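Local structure of fructose 1-phosphate kinase (2JG5) at residues Thr54-Ala59 with Glu114-Gln119; Tyr13-Asn18 with Ile89-Lys94; Lys47-Glu52 with Ala286-Ile291. The protein probably catalyses the ATP-dependent phosphorylation of fructose 1-phosphate to fructose 1,6-bisphosphate, as a pfkB-family sugar kinase of the LacC subfamily. One frame throughout, in Å; residues are numbered along the deposited sequence.

Interaction 1: Thr54-Ala59 with Glu114-Gln119; sequences TALGFA and EQLLQQ
Leu-116, on helix 110-120, crosses the Phe-58 side chain at about a right angle, and its CD2 methyl comes in obliquely at the far end of the ring, 3.6 Å from Phe-58 CZ. Leu-116 CB also lies close to CZ, so the outer ring atoms rest against both the root and one branch of the leucine. With CG anti to the backbone N (chi1 170°), the branches head for the ring and the strand corner. The other branch, CD1, turns to that corner, where it lies 4.2 Å from both Leu-56 CB and Gly-57 N. At Gly-57 the chain leaves strand 54-56 and bends into strand 58-59. The backbone angles there would press a CB against the carbonyl oxygen of Leu-56, which suits glycine.

One helical turn further on, Gln-119 and Leu-56 slide past each other in opposite directions. The glutamine chain runs extended beyond CG, with CD carried outward (chi2 -178°); its OE1 lies beside both leucine methyls, 3.5 Å from Leu-56 CD2. The same oxygen lies 2.5 Å from a water, too short to be taken at face value; that water accepts from Gly-57 N at 2.9 Å. The amide nitrogen NE2 is bound elsewhere, to the carbonyl oxygen of Asn-79 on strand 77-82, and this grip helps set the rotation of the amide.

The contact seats a helix on the parallel sheet of the ribokinase-like fold: Leu-116 also touches Val-5 on strand 2-6, and Phe-58 touches Ile-81. No direct hydrogen bond joins the two segments. Their chemistry is thus divided between an apolar wedge, Leu-116 between Phe-58 and the corner, and a water that accepts from the Gly-57 N-H and lies, at a doubtful short distance, beside Gln-119 OE1.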
# COMPACT_ATOMS: atom_id res chain seq x y z
N THR A 54 -4.68 25.09 -3.05
CA THR A 54 -5.56 24.08 -2.52
C THR A 54 -5.62 22.96 -3.53
O THR A 54 -5.94 23.20 -4.69
CB THR A 54 -6.97 24.65 -2.30
OG1 THR A 54 -6.87 25.80 -1.48
CG2 THR A 54 -7.89 23.63 -1.64
N ALA A 55 -5.31 21.75 -3.08
CA ALA A 55 -5.35 20.58 -3.94
C ALA A 55 -6.79 20.12 -4.18
O ALA A 55 -7.55 19.85 -3.25
CB ALA A 55 -4.51 19.45 -3.37
N LEU A 56 -7.17 20.07 -5.45
CA LEU A 56 -8.44 19.52 -5.88
C LEU A 56 -8.18 18.23 -6.63
O LEU A 56 -7.03 17.91 -6.93
CB LEU A 56 -9.17 20.51 -6.79
CG LEU A 56 -9.51 21.91 -6.27
CD1 LEU A 56 -10.37 22.61 -7.32
CD2 LEU A 56 -10.20 21.87 -4.91
N GLY A 57 -9.24 17.48 -6.91
CA GLY A 57 -9.10 16.18 -7.56
C GLY A 57 -9.81 15.08 -6.80
O GLY A 57 -10.70 15.36 -6.01
N PHE A 58 -9.39 13.83 -6.98
CA PHE A 58 -10.15 12.72 -6.41
C PHE A 58 -9.41 11.92 -5.36
O PHE A 58 -8.29 11.46 -5.59
CB PHE A 58 -10.66 11.80 -7.53
CG PHE A 58 -11.41 12.54 -8.61
CD1 PHE A 58 -10.79 12.87 -9.80
CD2 PHE A 58 -12.73 12.94 -8.40
CE1 PHE A 58 -11.47 13.58 -10.77
CE2 PHE A 58 -13.41 13.64 -9.37
CZ PHE A 58 -12.79 13.96 -10.55
N ALA A 59 -10.04 11.75 -4.20
CA ALA A 59 -9.50 10.85 -3.17
C ALA A 59 -10.56 9.92 -2.58
O ALA A 59 -11.73 10.27 -2.48
CB ALA A 59 -8.79 11.64 -2.08
N GLU A 114 -18.64 15.53 -11.77
CA GLU A 114 -19.54 16.70 -11.74
C GLU A 114 -19.30 17.57 -10.50
O GLU A 114 -19.27 18.80 -10.61
CB GLU A 114 -21.00 16.25 -11.81
CG GLU A 114 -21.44 15.84 -13.20
CD GLU A 114 -22.60 14.84 -13.24
OE1 GLU A 114 -23.41 14.80 -12.28
OE2 GLU A 114 -22.70 14.11 -14.26
N GLN A 115 -19.10 16.94 -9.35
CA GLN A 115 -18.69 17.63 -8.12
C GLN A 115 -17.40 18.45 -8.28
O GLN A 115 -17.30 19.55 -7.74
CB GLN A 115 -18.47 16.63 -6.98
CG GLN A 115 -19.72 16.02 -6.38
CD GLN A 115 -19.40 15.05 -5.26
OE1 GLN A 115 -18.67 15.38 -4.31
NE2 GLN A 115 -19.94 13.84 -5.35
N LEU A 116 -16.43 17.91 -9.01
CA LEU A 116 -15.18 18.61 -9.28
C LEU A 116 -15.41 19.86 -10.12
O LEU A 116 -14.90 20.93 -9.79
CB LEU A 116 -14.16 17.70 -9.99
CG LEU A 116 -12.91 18.38 -10.56
CD1 LEU A 116 -12.15 19.10 -9.44
CD2 LEU A 116 -12.00 17.39 -11.28
N LEU A 117 -16.18 19.71 -11.19
CA LEU A 117 -16.58 20.83 -12.04
C LEU A 117 -17.34 21.91 -11.26
O LEU A 117 -17.22 23.10 -11.58
CB LEU A 117 -17.47 20.34 -13.18
CG LEU A 117 -16.91 19.35 -14.21
CD1 LEU A 117 -17.97 19.11 -15.30
CD2 LEU A 117 -15.58 19.85 -14.81
N GLN A 118 -18.14 21.49 -10.28
CA GLN A 118 -18.89 22.45 -9.47
C GLN A 118 -17.94 23.33 -8.66
O GLN A 118 -18.25 24.49 -8.41
CB GLN A 118 -19.90 21.74 -8.54
CG GLN A 118 -20.74 22.69 -7.64
CD GLN A 118 -21.78 23.50 -8.40
OE1 GLN A 118 -22.22 23.11 -9.48
NE2 GLN A 118 -22.17 24.64 -7.84
N GLN A 119 -16.79 22.77 -8.28
CA GLN A 119 -15.76 23.53 -7.59
C GLN A 119 -15.09 24.53 -8.51
O GLN A 119 -14.76 25.64 -8.09
CB GLN A 119 -14.70 22.60 -7.00
CG GLN A 119 -15.20 21.73 -5.89
CD GLN A 119 -14.11 20.88 -5.31
OE1 GLN A 119 -13.22 20.41 -6.03
NE2 GLN A 119 -14.15 20.67 -4.00
O HOH W 1 -11.64 18.51 -5.60

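Interaction 2: Tyr13-Asn18 with Ile89-Lys94; sequences YVIFTN and INVKLK
Phe-16 lies side by side with Lys-94, both pointing the same way, and the lysine covers one face of the ring with its CB, a CH-pi contact 4.3 Å from the ring centroid and offset toward the rim. The two residues are paired in a parallel beta ladder between strands 10-16 and 88-94, the central pair of the four-stranded mixed sheet that forms the lid of pfkB-family kinases. Further out, the lysine chain bends at chi3 (71°), which sets the place of CE, and NZ beyond it lies 3.2 Å from Phe-16 CZ. The same chain also meets Val-14, Lys-94 CD lying 3.6 Å from Val-14 CG1. Val-14 CG2 in turn packs on the aliphatic root of Lys-92, whose ammonium group leads away to a salt bridge with Glu-100 on strand 98-102.

On the other face, Tyr-13, Ile-15, Val-91 and Leu-93 make mainly apolar contacts. Ile-15 and Leu-93 run alongside each other, while Ile-15 CD1 reaches back to Val-91 CG1, 3.7 Å away. Ile-15 CG1 covers the centre of the Tyr-13 ring from one face. Tyr-13 CG is anti to the backbone N (chi1 -174°), and the ring leads away from strand 88-94. Its hydroxyl bonds to the carbonyl oxygen of Ile-89 of the second subunit, and the reciprocal bond is made in return. Ile-15 also packs on Ile-101 of that subunit, so this face of the lid is part of the dimer interface.

Five backbone hydrogen bonds hold the ladder. Tyr-13, Ile-15 and Thr-17 donate and Tyr-13 and Ile-15 accept; Ile-15 N goes to Lys-92 O and Ile-15 O takes Lys-94 N. The ladder ends at the longest of the five, where Thr-17 N reaches Lys-94 O at 3.3 Å, the donor standing above the carbonyl plane.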
# COMPACT_ATOMS: atom_id res chain seq x y z
N TYR A 13 4.69 4.59 -3.03
CA TYR A 13 5.31 3.64 -2.13
C TYR A 13 6.74 3.31 -2.60
O TYR A 13 6.95 2.50 -3.51
CB TYR A 13 4.42 2.39 -2.02
CG TYR A 13 4.85 1.37 -1.00
CD1 TYR A 13 5.61 1.73 0.12
CD2 TYR A 13 4.48 0.03 -1.14
CE1 TYR A 13 6.00 0.78 1.06
CE2 TYR A 13 4.87 -0.93 -0.20
CZ TYR A 13 5.63 -0.55 0.89
OH TYR A 13 6.00 -1.48 1.82
N VAL A 14 7.71 3.97 -1.97
CA VAL A 14 9.10 3.81 -2.35
C VAL A 14 9.73 2.67 -1.55
O VAL A 14 9.67 2.67 -0.32
CB VAL A 14 9.90 5.13 -2.18
CG1 VAL A 14 11.35 4.91 -2.53
CG2 VAL A 14 9.31 6.23 -3.06
N ILE A 15 10.31 1.71 -2.26
CA ILE A 15 10.86 0.51 -1.64
C ILE A 15 12.32 0.35 -2.02
O ILE A 15 12.67 0.25 -3.21
CB ILE A 15 10.07 -0.77 -2.04
CG1 ILE A 15 8.57 -0.60 -1.77
CG2 ILE A 15 10.62 -1.99 -1.30
CD1 ILE A 15 7.70 -1.69 -2.37
N PHE A 16 13.18 0.36 -1.01
CA PHE A 16 14.59 0.10 -1.22
C PHE A 16 14.81 -1.37 -0.99
O PHE A 16 14.41 -1.90 0.05
CB PHE A 16 15.46 0.93 -0.28
CG PHE A 16 15.46 2.40 -0.60
CD1 PHE A 16 14.38 3.21 -0.26
CD2 PHE A 16 16.55 2.98 -1.24
CE1 PHE A 16 14.38 4.57 -0.56
CE2 PHE A 16 16.56 4.34 -1.54
CZ PHE A 16 15.48 5.14 -1.19
N THR A 17 15.46 -2.01 -1.97
CA THR A 17 15.79 -3.42 -1.90
C THR A 17 16.93 -3.73 -2.85
O THR A 17 16.95 -3.23 -3.99
CB THR A 17 14.55 -4.33 -2.17
OG1 THR A 17 14.81 -5.67 -1.74
CG2 THR A 17 14.13 -4.31 -3.65
N ASN A 18 17.88 -4.53 -2.38
CA ASN A 18 19.08 -4.89 -3.14
C ASN A 18 18.92 -6.17 -3.97
O ASN A 18 18.22 -7.09 -3.55
CB ASN A 18 20.26 -5.04 -2.18
CG ASN A 18 21.57 -5.17 -2.90
OD1 ASN A 18 22.15 -6.26 -2.99
ND2 ASN A 18 22.06 -4.05 -3.44
N ILE A 89 -1.99 3.25 -5.18
CA ILE A 89 -0.65 3.10 -4.64
C ILE A 89 0.30 2.70 -5.77
O ILE A 89 0.23 1.59 -6.30
CB ILE A 89 -0.55 2.07 -3.47
CG1 ILE A 89 -1.51 2.44 -2.31
CG2 ILE A 89 0.87 2.03 -2.97
CD1 ILE A 89 -1.63 1.37 -1.18
N ASN A 90 1.17 3.62 -6.12
CA ASN A 90 2.18 3.40 -7.12
C ASN A 90 3.44 2.90 -6.45
O ASN A 90 3.77 3.35 -5.35
CB ASN A 90 2.46 4.71 -7.84
CG ASN A 90 1.29 5.18 -8.66
OD1 ASN A 90 0.30 4.47 -8.82
ND2 ASN A 90 1.40 6.40 -9.20
N VAL A 91 4.13 1.95 -7.07
CA VAL A 91 5.34 1.37 -6.48
C VAL A 91 6.61 1.82 -7.20
O VAL A 91 6.67 1.77 -8.42
CB VAL A 91 5.25 -0.17 -6.38
CG1 VAL A 91 6.52 -0.75 -5.76
CG2 VAL A 91 4.05 -0.59 -5.56
N LYS A 92 7.60 2.26 -6.44
CA LYS A 92 8.90 2.66 -6.98
C LYS A 92 9.97 1.77 -6.35
O LYS A 92 10.24 1.88 -5.16
CB LYS A 92 9.20 4.13 -6.65
CG LYS A 92 8.00 5.10 -6.74
CD LYS A 92 7.48 5.26 -8.16
CE LYS A 92 6.05 5.82 -8.21
NZ LYS A 92 5.60 6.16 -9.61
N LEU A 93 10.56 0.88 -7.15
CA LEU A 93 11.59 -0.04 -6.67
C LEU A 93 12.99 0.51 -6.88
O LEU A 93 13.49 0.60 -8.02
CB LEU A 93 11.46 -1.42 -7.32
CG LEU A 93 10.16 -2.20 -7.16
CD1 LEU A 93 10.25 -3.52 -7.90
CD2 LEU A 93 9.81 -2.42 -5.69
N LYS A 94 13.63 0.87 -5.78
CA LYS A 94 14.97 1.42 -5.85
C LYS A 94 16.02 0.38 -5.47
O LYS A 94 16.26 0.13 -4.29
CB LYS A 94 15.07 2.69 -5.00
CG LYS A 94 14.06 3.79 -5.38
CD LYS A 94 14.27 5.07 -4.58
CE LYS A 94 15.54 5.81 -5.00
NZ LYS A 94 16.03 6.74 -3.92

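Interaction 3: Lys47-Glu52 with Ala286-Ile291; sequences KTLDVE and ATRDAI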
# COMPACT_ATOMS: atom_id res chain seq x y z
N LYS A 47 4.37 25.47 -2.32
CA LYS A 47 4.55 25.57 -0.86
C LYS A 47 5.98 25.89 -0.42
O LYS A 47 6.18 26.79 0.41
CB LYS A 47 4.07 24.30 -0.15
CG LYS A 47 4.00 24.43 1.36
CD LYS A 47 3.01 25.51 1.77
CE LYS A 47 3.25 26.01 3.19
NZ LYS A 47 2.12 26.89 3.60
N THR A 48 6.94 25.15 -0.97
CA THR A 48 8.38 25.42 -0.83
C THR A 48 8.72 26.89 -1.18
O THR A 48 9.66 27.46 -0.64
CB THR A 48 9.20 24.45 -1.74
OG1 THR A 48 8.92 23.08 -1.38
CG2 THR A 48 10.67 24.68 -1.64
N LEU A 49 7.92 27.49 -2.06
CA LEU A 49 8.13 28.86 -2.50
C LEU A 49 7.30 29.86 -1.73
O LEU A 49 7.32 31.06 -2.02
CB LEU A 49 7.84 29.00 -4.01
CG LEU A 49 8.74 28.20 -4.97
CD1 LEU A 49 8.10 28.12 -6.35
CD2 LEU A 49 10.14 28.81 -5.04
N ASP A 50 6.57 29.36 -0.72
CA ASP A 50 5.75 30.21 0.16
C ASP A 50 4.48 30.69 -0.53
O ASP A 50 4.04 31.83 -0.33
CB ASP A 50 6.54 31.42 0.69
CG ASP A 50 7.62 31.04 1.68
OD1 ASP A 50 7.38 30.15 2.53
OD2 ASP A 50 8.72 31.65 1.63
N VAL A 51 3.88 29.84 -1.35
CA VAL A 51 2.69 30.22 -2.08
C VAL A 51 1.60 29.21 -1.84
O VAL A 51 1.78 28.01 -2.09
CB VAL A 51 2.95 30.43 -3.60
CG1 VAL A 51 1.65 30.73 -4.34
CG2 VAL A 51 3.94 31.58 -3.83
N GLU A 52 0.46 29.70 -1.33
CA GLU A 52 -0.69 28.87 -1.03
C GLU A 52 -1.34 28.30 -2.28
O GLU A 52 -1.24 28.86 -3.38
CB GLU A 52 -1.75 29.62 -0.21
CG GLU A 52 -1.27 30.22 1.11
CD GLU A 52 -0.69 29.19 2.06
OE1 GLU A 52 -1.05 27.99 1.98
OE2 GLU A 52 0.14 29.59 2.90
N ALA A 286 12.61 19.88 -4.98
CA ALA A 286 13.69 20.76 -4.56
C ALA A 286 13.39 21.48 -3.25
O ALA A 286 12.24 21.78 -2.95
CB ALA A 286 14.00 21.76 -5.65
N THR A 287 14.44 21.75 -2.49
CA THR A 287 14.34 22.62 -1.33
C THR A 287 14.36 24.07 -1.83
O THR A 287 14.73 24.34 -2.98
CB THR A 287 15.50 22.38 -0.33
OG1 THR A 287 16.75 22.66 -0.96
CG2 THR A 287 15.49 20.93 0.17
N ARG A 288 13.94 24.99 -0.96
CA ARG A 288 13.93 26.42 -1.25
C ARG A 288 15.33 26.95 -1.56
O ARG A 288 15.50 27.73 -2.50
CB ARG A 288 13.31 27.20 -0.08
CG ARG A 288 13.15 28.71 -0.33
CD ARG A 288 12.29 28.99 -1.57
NE ARG A 288 12.10 30.41 -1.83
CZ ARG A 288 11.24 31.20 -1.17
NH1 ARG A 288 10.47 30.71 -0.20
NH2 ARG A 288 11.15 32.48 -1.49
N ASP A 289 16.32 26.50 -0.79
CA ASP A 289 17.71 26.95 -0.95
C ASP A 289 18.38 26.42 -2.21
O ASP A 289 19.26 27.08 -2.75
CB ASP A 289 18.55 26.60 0.28
CG ASP A 289 18.13 27.38 1.52
OD1 ASP A 289 17.09 28.09 1.46
OD2 ASP A 289 18.83 27.27 2.55
N ALA A 290 17.98 25.24 -2.66
CA ALA A 290 18.45 24.70 -3.93
C ALA A 290 17.91 25.54 -5.09
O ALA A 290 18.63 25.83 -6.05
CB ALA A 290 18.07 23.24 -4.09
N ILE A 291 16.64 25.93 -4.98
CA ILE A 291 15.98 26.74 -5.99
C ILE A 291 16.64 28.11 -6.12
O ILE A 291 16.98 28.53 -7.22
CB ILE A 291 14.46 26.90 -5.69
CG1 ILE A 291 13.73 25.55 -5.88
CG2 ILE A 291 13.83 28.00 -6.56
CD1 ILE A 291 12.34 25.47 -5.24
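The polar part of this contact centres on Arg-288, which reaches from the first turn of helix 288-295 across the end of helix 38-48. Its NH1 forms a salt bridge with Asp-50 OD2 at 2.7 Å. The carboxylate oxygen lies almost in the guanidinium plane, yet NH1 meets it from above the carboxylate plane, the two flat groups being turned 71° apart. The same nitrogen makes a weak hydrogen bond to Thr-48 O at 3.4 Å. A bend at chi2 (58°) turns the chain at CD, which passes 3.2 Å from that carbonyl oxygen. Leu-49 O lies over one face of the guanidinium, and NE pairs with Glu-292. The cation is thus flanked by two carboxylates and by backbone carbonyls at a helix C terminus, surroundings that would probably favour its charge.

Capping features mark both helix ends. Asp-50, with positive phi, closes helix 38-48 in a Schellman motif, with its carboxylate beside the arginine. On the facing segment, Thr-287 is the N-cap, its OG1 accepting a weak bond from Ala-290 N.

Van der Waals contacts make up the rest. The Thr-48 CG2 methyl, anti to the backbone N, packs on backbone atoms at the start of the other helix, 3.4 Å from Arg-288 N and 3.5 Å from Ala-286 O. The apolar pairs are with Ile-291 CD1, which lies 4.0 Å from this methyl and touches Leu-49 CD2 as well; Leu-49 and Ile-291 cross at about a right angle.

Beneath them, Leu-49 and Ile-291 both rest on Cys-275 of helix 265-280, and Leu-49 also meets Ala-257 of helix 247-260. The contact therefore joins the C-terminal end of helix 38-48, just before strand 54-56, to the N-terminal end of helix 288-295, with those two helices packed against its inner side.

In the fold
From the N terminus, strand 10-16 comes first, and interaction 2 closes its loop when strand 88-94 pairs with it in the lid sheet. Within that loop, helix 38-48 ends in the first segment of interaction 3, whose loop closes only near the C terminus at residues 286-291. Residues 54-59 follow almost at once and begin interaction 1, completed by helix 110-120. Interaction 1 therefore falls wholly within the span of interaction 3, whereas interaction 2 crosses both. Interaction 1 ties a helix to the large parallel sheet, interaction 3 joins two helix ends, and interaction 2 pairs the two central lid strands, its centre about 29 Å from that of interaction 1 and about 26 Å from that of interaction 3.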